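Local coordinates for hemolysin II regulatory protein (Bacillus cereus, PDB 2JJ7) that probably binds DNA through a predicted helix-turn-helix as a TetR-family transcriptional regulator of hemolysin II, at residues B[68-73]-B[129-134]. Residues are numbered along the deposited sequence; the frame is centred on the assembly and turned at random.
Sequences LPNFLE and LKEILQ
Leu72, in the first turn of the short helix 71-74, comes closest by backbone to Ile132 of helix 129-138, their CA atoms 6.4 Å apart. The ends of the Asn70 and Glu131 side chains meet head-on, amide and carboxylate planes perpendicular; Asn70 is the N-cap residue. Asn70 ND2 donates to Glu131 OE2 at a modelled 2.5 Å, very short and of doubtful exact length, in a bent bond (147°) on the syn side of the carboxylate, somewhat out of its plane. With CG anti to its backbone N (chi1 -172°), Asn70 also accepts from Glu73 N on an in-plane lone pair of OD1, capping the helix, while its ND2 faces Glu131. A water accepts from Leu72 N (3.1 Å) and donates to the same OE2, so the carboxylate also reaches the helix start, where the positive end of the helix dipole would probably favour its negative charge. Beside these polar contacts Leu72 and Ile132 run alongside each other in opposite directions, Leu72 CG lying 4.2 Å from Ile132 CG1; Leu72 CD1 lies 3.7 Å from Glu131 O and also touches the carboxylate carbon CD. Ile132 CD1 extends to Phe71 CB, while Gln128 accepts from Phe71 N. The arrangement is a helix N-cap tied to the flank of a neighbouring helix, here within the all-helical C-terminal part of a TetR-family regulator.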
loop_
_atom_site.group_PDB
_atom_site.type_symbol
_atom_site.label_atom_id
_atom_site.label_comp_id
_atom_site.label_asym_id
_atom_site.label_seq_id
_atom_site.Cartn_x
_atom_site.Cartn_y
_atom_site.Cartn_z
ATOM N N LEU B 68 5.431 -22.208 2.011
ATOM C CA LEU B 68 4.182 -22.423 2.730
ATOM C C LEU B 68 3.303 -23.400 1.962
ATOM O O LEU B 68 3.389 -23.464 0.735
ATOM C CB LEU B 68 3.469 -21.090 2.989
ATOM C CG LEU B 68 4.254 -20.095 3.863
ATOM C CD1 LEU B 68 3.533 -18.781 3.887
ATOM C CD2 LEU B 68 4.467 -20.632 5.290
ATOM N N PRO B 69 2.456 -24.167 2.678
ATOM C CA PRO B 69 1.488 -25.017 1.971
ATOM C C PRO B 69 0.528 -24.139 1.175
ATOM O O PRO B 69 0.414 -22.958 1.476
ATOM C CB PRO B 69 0.727 -25.715 3.109
ATOM C CG PRO B 69 0.882 -24.792 4.301
ATOM C CD PRO B 69 2.266 -24.205 4.144
ATOM N N ASN B 70 -0.127 -24.702 0.161
ATOM C CA ASN B 70 -1.142 -23.972 -0.577
ATOM C C ASN B 70 -2.323 -23.747 0.350
ATOM O O ASN B 70 -2.988 -24.709 0.738
ATOM C CB ASN B 70 -1.581 -24.772 -1.807
ATOM C CG ASN B 70 -2.485 -23.976 -2.721
ATOM O OD1 ASN B 70 -3.709 -24.116 -2.679
ATOM N ND2 ASN B 70 -1.887 -23.115 -3.545
ATOM N N PHE B 71 -2.581 -22.495 0.724
ATOM C CA PHE B 71 -3.648 -22.218 1.691
ATOM C C PHE B 71 -5.065 -22.561 1.243
ATOM O O PHE B 71 -5.896 -22.913 2.089
ATOM C CB PHE B 71 -3.581 -20.790 2.228
ATOM C CG PHE B 71 -2.353 -20.518 3.053
ATOM C CD1 PHE B 71 -2.154 -21.164 4.267
ATOM C CD2 PHE B 71 -1.386 -19.628 2.608
ATOM C CE1 PHE B 71 -0.995 -20.919 5.030
ATOM C CE2 PHE B 71 -0.225 -19.378 3.370
ATOM C CZ PHE B 71 -0.041 -20.033 4.577
ATOM N N LEU B 72 -5.344 -22.465 -0.063
ATOM C CA LEU B 72 -6.660 -22.842 -0.607
ATOM C C LEU B 72 -6.926 -24.331 -0.452
ATOM O O LEU B 72 -8.007 -24.733 -0.022
ATOM C CB LEU B 72 -6.811 -22.440 -2.084
ATOM C CG LEU B 72 -7.272 -21.041 -2.489
ATOM C CD1 LEU B 72 -7.317 -20.914 -4.007
ATOM C CD2 LEU B 72 -8.641 -20.721 -1.902
ATOM N N GLU B 73 -5.954 -25.151 -0.823
ATOM C CA GLU B 73 -6.069 -26.595 -0.633
ATOM C C GLU B 73 -6.110 -26.976 0.851
ATOM O O GLU B 73 -6.955 -27.768 1.262
ATOM C CB GLU B 73 -4.934 -27.342 -1.337
ATOM C CG GLU B 73 -4.958 -27.181 -2.849
ATOM C CD GLU B 73 -3.818 -27.900 -3.548
ATOM O OE1 GLU B 73 -2.665 -27.859 -3.057
ATOM O OE2 GLU B 73 -4.083 -28.505 -4.607
ATOM N N LEU B 129 -1.486 -14.979 -2.720
ATOM C CA LEU B 129 -2.600 -14.056 -2.532
ATOM C C LEU B 129 -3.568 -13.962 -3.715
ATOM O O LEU B 129 -4.782 -14.036 -3.531
ATOM C CB LEU B 129 -2.065 -12.672 -2.184
ATOM C CG LEU B 129 -3.103 -11.588 -1.908
ATOM C CD1 LEU B 129 -4.080 -12.022 -0.771
ATOM C CD2 LEU B 129 -2.374 -10.263 -1.610
ATOM N N LYS B 130 -3.027 -13.774 -4.917
ATOM C CA LYS B 130 -3.840 -13.707 -6.136
ATOM C C LYS B 130 -4.872 -14.823 -6.237
ATOM O O LYS B 130 -6.058 -14.541 -6.406
ATOM C CB LYS B 130 -2.976 -13.701 -7.403
ATOM C CG LYS B 130 -3.817 -13.486 -8.668
ATOM C CD LYS B 130 -2.969 -13.227 -9.896
ATOM C CE LYS B 130 -3.852 -12.897 -11.099
ATOM N NZ LYS B 130 -3.119 -12.947 -12.403
ATOM N N GLU B 131 -4.433 -16.081 -6.140
ATOM C CA GLU B 131 -5.375 -17.202 -6.301
ATOM C C GLU B 131 -6.439 -17.246 -5.196
ATOM O O GLU B 131 -7.575 -17.572 -5.462
ATOM C CB GLU B 131 -4.670 -18.552 -6.472
ATOM C CG GLU B 131 -3.933 -19.075 -5.251
ATOM C CD GLU B 131 -3.622 -20.567 -5.371
ATOM O OE1 GLU B 131 -3.650 -21.095 -6.495
ATOM O OE2 GLU B 131 -3.359 -21.215 -4.342
ATOM N N ILE B 132 -6.069 -16.874 -3.974
ATOM C CA ILE B 132 -7.033 -16.815 -2.869
ATOM C C ILE B 132 -8.156 -15.810 -3.174
ATOM O O ILE B 132 -9.347 -16.089 -2.960
ATOM C CB ILE B 132 -6.337 -16.444 -1.545
ATOM C CG1 ILE B 132 -5.369 -17.556 -1.123
ATOM C CG2 ILE B 132 -7.367 -16.262 -0.449
ATOM C CD1 ILE B 132 -4.499 -17.207 0.119
ATOM N N LEU B 133 -7.757 -14.649 -3.685
ATOM C CA LEU B 133 -8.673 -13.550 -4.006
ATOM C C LEU B 133 -9.571 -13.894 -5.187
ATOM O O LEU B 133 -10.774 -13.607 -5.155
ATOM C CB LEU B 133 -7.890 -12.263 -4.306
ATOM C CG LEU B 133 -7.130 -11.595 -3.156
ATOM C CD1 LEU B 133 -6.348 -10.386 -3.683
ATOM C CD2 LEU B 133 -8.087 -11.168 -2.044
ATOM N N GLN B 134 -8.992 -14.506 -6.220
ATOM C CA GLN B 134 -9.768 -14.950 -7.384
ATOM C C GLN B 134 -10.791 -16.007 -6.999
ATOM O O GLN B 134 -11.930 -15.939 -7.433
ATOM C CB GLN B 134 -8.856 -15.473 -8.481
ATOM C CG GLN B 134 -8.022 -14.374 -9.106
ATOM C CD GLN B 134 -7.026 -14.903 -10.112
ATOM O OE1 GLN B 134 -6.399 -15.954 -9.903
ATOM N NE2 GLN B 134 -6.852 -14.168 -11.201
HETATM O O HOH W 1 -3.618 -20.705 -1.865
#